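Local structure of NalD (Pseudomonas aeruginosa PAO1, 5DAJ) at residues R152-L166 with L193-W205. The protein represses transcription of the MexAB-OprM multidrug efflux pump as a TetR-family regulator and binds novobiocin, which induces expression of the pump. Numbering follows the deposited sequence.
Sequences RLHPGMTPRIASRAL and LLEPMFRGLVRDW
With CG anti to the backbone N (chi1 178°), Leu-166 swings its end toward helix 193-201 and meets the ring of Phe-198. Met-197 leaves its backbone in the same way (chi1 176°), then bends twice and brings CE back to Ala-165. These groups join two antiparallel helices of the TetR-type C-terminal domain. The axes of helix segments 159-166 and 193-201 come within 11.0 Å, with their N-to-C directions 175° apart.

Leu-166 CD1 lies 3.7 Å from Phe-198 CE1, and its CD2 reaches CZ of the same ring. Leu-166 CD1 also packs on Met-197 CG. Both Met-197 and Met-157 are selenomethionines. Closer to the end of helix 193-201, the CD2 branch of Leu-201 does the touching. Leu-201 CD2 comes up against both Met-157 CE, at 3.5 Å, and Ala-162 CB, a little farther off.

Beyond the helix ends the two segments are joined by a single beta bridge, Leu-153 with Val-202. Arg-203 N donates to Arg-152 O at 2.8 Å. On the other side of the bridge, His-154 N donates to Leu-201 O at 3.2 Å. His-154 ND1 gives Leu-201 O a weak second bond at 3.4 Å, so one residue holds this carbonyl with backbone and side chain. Leu-153 CA adds a CA-H...O contact to it.

Helix 84-101 covers one flank, where Tyr-89 meets Phe-198 edge-to-face and Leu-88 touches Leu-166. The second subunit also reaches this region: Met-197 packs on Leu-169 of that subunit, as expected for a TetR dimer built on its last helices. The Arg-152 side chain turns at chi3 and lays its guanidinium across Val-202. Its NH1 forms a salt bridge with Asp-83, while Val-202 CG1 sits over one guanidinium face, 3.6 Å from Arg-152 NH2.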
loop_
_atom_site.group_PDB
_atom_site.type_symbol
_atom_site.label_atom_id
_atom_site.label_comp_id
_atom_site.label_asym_id
_atom_site.label_seq_id
_atom_site.Cartn_x
_atom_site.Cartn_y
_atom_site.Cartn_z
ATOM N N ARG A 152 -19.715 13.850 17.381
ATOM C CA ARG A 152 -20.112 13.895 15.971
ATOM C C ARG A 152 -19.918 12.591 15.202
ATOM O O ARG A 152 -20.332 12.491 14.047
ATOM C CB ARG A 152 -19.352 15.005 15.250
ATOM C CG ARG A 152 -19.441 16.367 15.927
ATOM C CD ARG A 152 -18.800 17.451 15.080
ATOM N NE ARG A 152 -19.361 17.479 13.729
ATOM C CZ ARG A 152 -18.833 18.120 12.689
ATOM N NH1 ARG A 152 -17.710 18.834 12.817
ATOM N NH2 ARG A 152 -19.441 18.048 11.503
ATOM N N LEU A 153 -19.255 11.610 15.807
ATOM C CA LEU A 153 -19.085 10.300 15.164
ATOM C C LEU A 153 -20.398 9.536 15.190
ATOM O O LEU A 153 -21.206 9.737 16.090
ATOM C CB LEU A 153 -17.994 9.470 15.858
ATOM C CG LEU A 153 -16.562 10.011 15.831
ATOM C CD1 LEU A 153 -15.648 9.083 16.613
ATOM C CD2 LEU A 153 -16.042 10.181 14.412
ATOM N N HIS A 154 -20.598 8.652 14.213
ATOM C CA HIS A 154 -21.788 7.788 14.211
ATOM C C HIS A 154 -21.714 6.774 15.356
ATOM O O HIS A 154 -20.618 6.470 15.834
ATOM C CB HIS A 154 -21.994 7.031 12.884
ATOM C CG HIS A 154 -22.534 7.867 11.773
ATOM N ND1 HIS A 154 -21.765 8.776 11.084
ATOM C CD2 HIS A 154 -23.767 7.914 11.212
ATOM C CE1 HIS A 154 -22.501 9.362 10.155
ATOM N NE2 HIS A 154 -23.721 8.857 10.209
ATOM N N PRO A 155 -22.876 6.254 15.804
ATOM C CA PRO A 155 -22.936 5.203 16.826
ATOM C C PRO A 155 -22.016 4.029 16.487
ATOM O O PRO A 155 -22.104 3.489 15.389
ATOM C CB PRO A 155 -24.391 4.735 16.756
ATOM C CG PRO A 155 -25.141 5.950 16.354
ATOM C CD PRO A 155 -24.225 6.729 15.447
ATOM N N GLY A 156 -21.120 3.672 17.401
ATOM C CA GLY A 156 -20.219 2.532 17.194
ATOM C C GLY A 156 -18.953 2.805 16.395
ATOM O O GLY A 156 -18.143 1.896 16.194
HETATM N N MSE A 157 -18.790 4.040 15.922
HETATM C CA MSE A 157 -17.496 4.520 15.426
HETATM C C MSE A 157 -16.696 5.027 16.591
HETATM O O MSE A 157 -17.061 6.029 17.213
HETATM C CB MSE A 157 -17.633 5.654 14.404
HETATM C CG MSE A 157 -17.978 5.141 13.010
HETATM SE SE MSE A 157 -16.605 3.860 12.397
HETATM C CE MSE A 157 -15.024 4.767 13.140
ATOM N N THR A 158 -15.601 4.339 16.897
ATOM C CA THR A 158 -14.661 4.783 17.921
ATOM C C THR A 158 -13.512 5.554 17.282
ATOM O O THR A 158 -13.224 5.374 16.093
ATOM C CB THR A 158 -14.073 3.598 18.710
ATOM O OG1 THR A 158 -13.331 2.744 17.834
ATOM C CG2 THR A 158 -15.184 2.796 19.375
ATOM N N PRO A 159 -12.840 6.420 18.060
ATOM C CA PRO A 159 -11.643 7.098 17.540
ATOM C C PRO A 159 -10.552 6.163 17.029
ATOM O O PRO A 159 -9.872 6.484 16.050
ATOM C CB PRO A 159 -11.131 7.878 18.756
ATOM C CG PRO A 159 -12.345 8.130 19.577
ATOM C CD PRO A 159 -13.215 6.925 19.391
ATOM N N ARG A 160 -10.378 5.029 17.700
ATOM C CA ARG A 160 -9.362 4.045 17.309
ATOM C C ARG A 160 -9.595 3.592 15.865
ATOM O O ARG A 160 -8.686 3.646 15.035
ATOM C CB ARG A 160 -9.392 2.840 18.253
ATOM C CG ARG A 160 -8.350 1.768 17.963
ATOM C CD ARG A 160 -8.425 0.638 18.975
ATOM N NE ARG A 160 -9.672 -0.107 18.863
ATOM C CZ ARG A 160 -9.878 -1.186 18.110
ATOM N NH1 ARG A 160 -8.915 -1.709 17.369
ATOM N NH2 ARG A 160 -11.081 -1.750 18.092
ATOM N N ILE A 161 -10.823 3.159 15.591
ATOM C CA ILE A 161 -11.221 2.637 14.272
ATOM C C ILE A 161 -11.235 3.730 13.212
ATOM O O ILE A 161 -10.788 3.508 12.082
ATOM C CB ILE A 161 -12.620 1.971 14.324
ATOM C CG1 ILE A 161 -12.594 0.712 15.199
ATOM C CG2 ILE A 161 -13.141 1.618 12.929
ATOM C CD1 ILE A 161 -11.676 -0.404 14.725
ATOM N N ALA A 162 -11.744 4.895 13.585
ATOM C CA ALA A 162 -11.839 6.037 12.674
ATOM C C ALA A 162 -10.468 6.436 12.123
ATOM O O ALA A 162 -10.300 6.589 10.916
ATOM C CB ALA A 162 -12.485 7.224 13.372
ATOM N N SER A 163 -9.490 6.593 13.010
ATOM C CA SER A 163 -8.138 6.997 12.592
ATOM C C SER A 163 -7.497 5.966 11.673
ATOM O O SER A 163 -6.760 6.320 10.748
ATOM C CB SER A 163 -7.227 7.249 13.796
ATOM O OG SER A 163 -7.204 6.125 14.648
ATOM N N ARG A 164 -7.778 4.698 11.939
ATOM C CA ARG A 164 -7.193 3.593 11.168
ATOM C C ARG A 164 -7.873 3.417 9.820
ATOM O O ARG A 164 -7.203 3.176 8.827
ATOM C CB ARG A 164 -7.225 2.292 11.958
ATOM C CG ARG A 164 -6.168 2.281 13.043
ATOM C CD ARG A 164 -6.512 1.388 14.201
ATOM N NE ARG A 164 -5.438 1.427 15.194
ATOM C CZ ARG A 164 -5.215 2.420 16.056
ATOM N NH1 ARG A 164 -5.952 3.515 16.065
ATOM N NH2 ARG A 164 -4.226 2.316 16.923
ATOM N N ALA A 165 -9.195 3.551 9.800
ATOM C CA ALA A 165 -9.954 3.534 8.549
ATOM C C ALA A 165 -9.486 4.660 7.638
ATOM O O ALA A 165 -9.191 4.433 6.459
ATOM C CB ALA A 165 -11.449 3.663 8.814
ATOM N N LEU A 166 -9.370 5.857 8.207
ATOM C CA LEU A 166 -8.943 7.036 7.444
ATOM C C LEU A 166 -7.544 6.864 6.879
ATOM O O LEU A 166 -7.325 7.068 5.696
ATOM C CB LEU A 166 -8.980 8.312 8.289
ATOM C CG LEU A 166 -8.496 9.589 7.578
ATOM C CD1 LEU A 166 -9.242 9.859 6.283
ATOM C CD2 LEU A 166 -8.628 10.784 8.495
ATOM N N LEU A 193 -12.999 11.170 -3.734
ATOM C CA LEU A 193 -12.424 9.931 -3.195
ATOM C C LEU A 193 -12.454 9.899 -1.667
ATOM O O LEU A 193 -12.660 8.842 -1.061
ATOM C CB LEU A 193 -10.994 9.751 -3.695
ATOM C CG LEU A 193 -10.901 9.488 -5.200
ATOM C CD1 LEU A 193 -9.508 9.813 -5.726
ATOM C CD2 LEU A 193 -11.278 8.050 -5.526
ATOM N N LEU A 194 -12.242 11.066 -1.065
ATOM C CA LEU A 194 -12.252 11.224 0.392
ATOM C C LEU A 194 -13.652 11.448 0.971
ATOM O O LEU A 194 -13.928 11.044 2.106
ATOM C CB LEU A 194 -11.342 12.386 0.809
ATOM C CG LEU A 194 -9.867 12.233 0.451
ATOM C CD1 LEU A 194 -9.129 13.522 0.739
ATOM C CD2 LEU A 194 -9.221 11.083 1.207
ATOM N N GLU A 195 -14.520 12.077 0.184
ATOM C CA GLU A 195 -15.885 12.410 0.612
ATOM C C GLU A 195 -16.599 11.293 1.392
ATOM O O GLU A 195 -17.005 11.517 2.540
ATOM C CB GLU A 195 -16.737 12.874 -0.587
ATOM C CG GLU A 195 -18.165 13.334 -0.275
ATOM C CD GLU A 195 -18.251 14.551 0.639
ATOM O OE1 GLU A 195 -17.209 15.183 0.953
ATOM O OE2 GLU A 195 -19.390 14.883 1.042
ATOM N N PRO A 196 -16.737 10.091 0.795
ATOM C CA PRO A 196 -17.526 9.055 1.474
ATOM C C PRO A 196 -16.969 8.643 2.832
ATOM O O PRO A 196 -17.736 8.413 3.760
ATOM C CB PRO A 196 -17.480 7.878 0.496
ATOM C CG PRO A 196 -16.271 8.113 -0.336
ATOM C CD PRO A 196 -16.175 9.596 -0.473
HETATM N N MSE A 197 -15.648 8.576 2.954
HETATM C CA MSE A 197 -15.022 8.214 4.234
HETATM C C MSE A 197 -15.449 9.189 5.297
HETATM O O MSE A 197 -15.905 8.785 6.369
HETATM C CB MSE A 197 -13.500 8.159 4.139
HETATM C CG MSE A 197 -12.790 7.891 5.471
HETATM SE SE MSE A 197 -13.390 6.194 6.297
HETATM C CE MSE A 197 -12.360 4.952 5.166
ATOM N N PHE A 198 -15.311 10.479 5.010
ATOM C CA PHE A 198 -15.692 11.518 5.982
ATOM C C PHE A 198 -17.193 11.594 6.237
ATOM O O PHE A 198 -17.614 11.807 7.379
ATOM C CB PHE A 198 -15.158 12.881 5.575
ATOM C CG PHE A 198 -13.710 13.057 5.891
ATOM C CD1 PHE A 198 -12.739 12.618 5.003
ATOM C CD2 PHE A 198 -13.313 13.617 7.098
ATOM C CE1 PHE A 198 -11.395 12.766 5.297
ATOM C CE2 PHE A 198 -11.972 13.772 7.389
ATOM C CZ PHE A 198 -11.013 13.346 6.490
ATOM N N ARG A 199 -17.991 11.346 5.203
ATOM C CA ARG A 199 -19.438 11.331 5.355
ATOM C C ARG A 199 -19.835 10.126 6.214
ATOM O O ARG A 199 -20.763 10.206 7.018
ATOM C CB ARG A 199 -20.122 11.257 3.989
ATOM C CG ARG A 199 -21.612 11.552 4.024
ATOM C CD ARG A 199 -22.287 11.145 2.724
ATOM N NE ARG A 199 -21.884 11.996 1.609
ATOM C CZ ARG A 199 -22.678 12.890 1.028
ATOM N NH1 ARG A 199 -23.923 13.053 1.456
ATOM N NH2 ARG A 199 -22.227 13.624 0.018
ATOM N N GLY A 200 -19.121 9.014 6.038
ATOM C CA GLY A 200 -19.374 7.786 6.800
ATOM C C GLY A 200 -18.958 7.823 8.259
ATOM O O GLY A 200 -19.515 7.109 9.093
ATOM N N LEU A 201 -17.951 8.631 8.566
ATOM C CA LEU A 201 -17.461 8.787 9.944
ATOM C C LEU A 201 -18.266 9.805 10.742
ATOM O O LEU A 201 -18.546 9.582 11.920
ATOM C CB LEU A 201 -15.989 9.205 9.957
ATOM C CG LEU A 201 -14.965 8.176 9.470
ATOM C CD1 LEU A 201 -13.602 8.835 9.306
ATOM C CD2 LEU A 201 -14.860 6.997 10.418
ATOM N N VAL A 202 -18.621 10.913 10.098
ATOM C CA VAL A 202 -19.162 12.101 10.787
ATOM C C VAL A 202 -20.637 12.374 10.443
ATOM O O VAL A 202 -21.034 12.334 9.280
ATOM C CB VAL A 202 -18.307 13.348 10.478
ATOM C CG1 VAL A 202 -18.800 14.563 11.252
ATOM C CG2 VAL A 202 -16.850 13.087 10.829
ATOM N N ARG A 203 -21.412 12.692 11.477
ATOM C CA ARG A 203 -22.884 12.810 11.387
ATOM C C ARG A 203 -23.387 13.817 10.367
ATOM O O ARG A 203 -24.222 13.482 9.526
ATOM C CB ARG A 203 -23.518 13.140 12.751
ATOM C CG ARG A 203 -24.142 11.940 13.440
ATOM C CD ARG A 203 -24.660 12.318 14.812
ATOM N NE ARG A 203 -24.697 11.279 15.812
ATOM C CZ ARG A 203 -25.475 10.198 15.854
ATOM N NH1 ARG A 203 -26.313 9.877 14.869
ATOM N NH2 ARG A 203 -25.372 9.397 16.915
ATOM N N ASP A 204 -22.887 15.045 10.450
ATOM C CA ASP A 204 -23.443 16.137 9.646
ATOM C C ASP A 204 -22.821 16.217 8.260
ATOM O O ASP A 204 -23.526 16.148 7.262
ATOM C CB ASP A 204 -23.341 17.479 10.389
ATOM C CG ASP A 204 -24.549 17.747 11.303
ATOM O OD1 ASP A 204 -25.534 16.967 11.285
ATOM O OD2 ASP A 204 -24.514 18.755 12.043
ATOM N N TRP A 205 -21.503 16.355 8.210
ATOM C CA TRP A 205 -20.745 16.532 6.956
ATOM C C TRP A 205 -21.568 17.065 5.786
ATOM O O TRP A 205 -21.247 18.106 5.223
ATOM C CB TRP A 205 -20.047 15.232 6.529
ATOM C CG TRP A 205 -18.786 15.509 5.792
ATOM C CD1 TRP A 205 -18.573 15.380 4.451
ATOM C CD2 TRP A 205 -17.575 16.029 6.342
ATOM N NE1 TRP A 205 -17.288 15.768 4.135
ATOM C CE2 TRP A 205 -16.656 16.170 5.279
ATOM C CE3 TRP A 205 -17.173 16.381 7.632
ATOM C CZ2 TRP A 205 -15.354 16.640 5.467
ATOM C CZ3 TRP A 205 -15.881 16.853 7.818
ATOM C CH2 TRP A 205 -14.987 16.977 6.743
#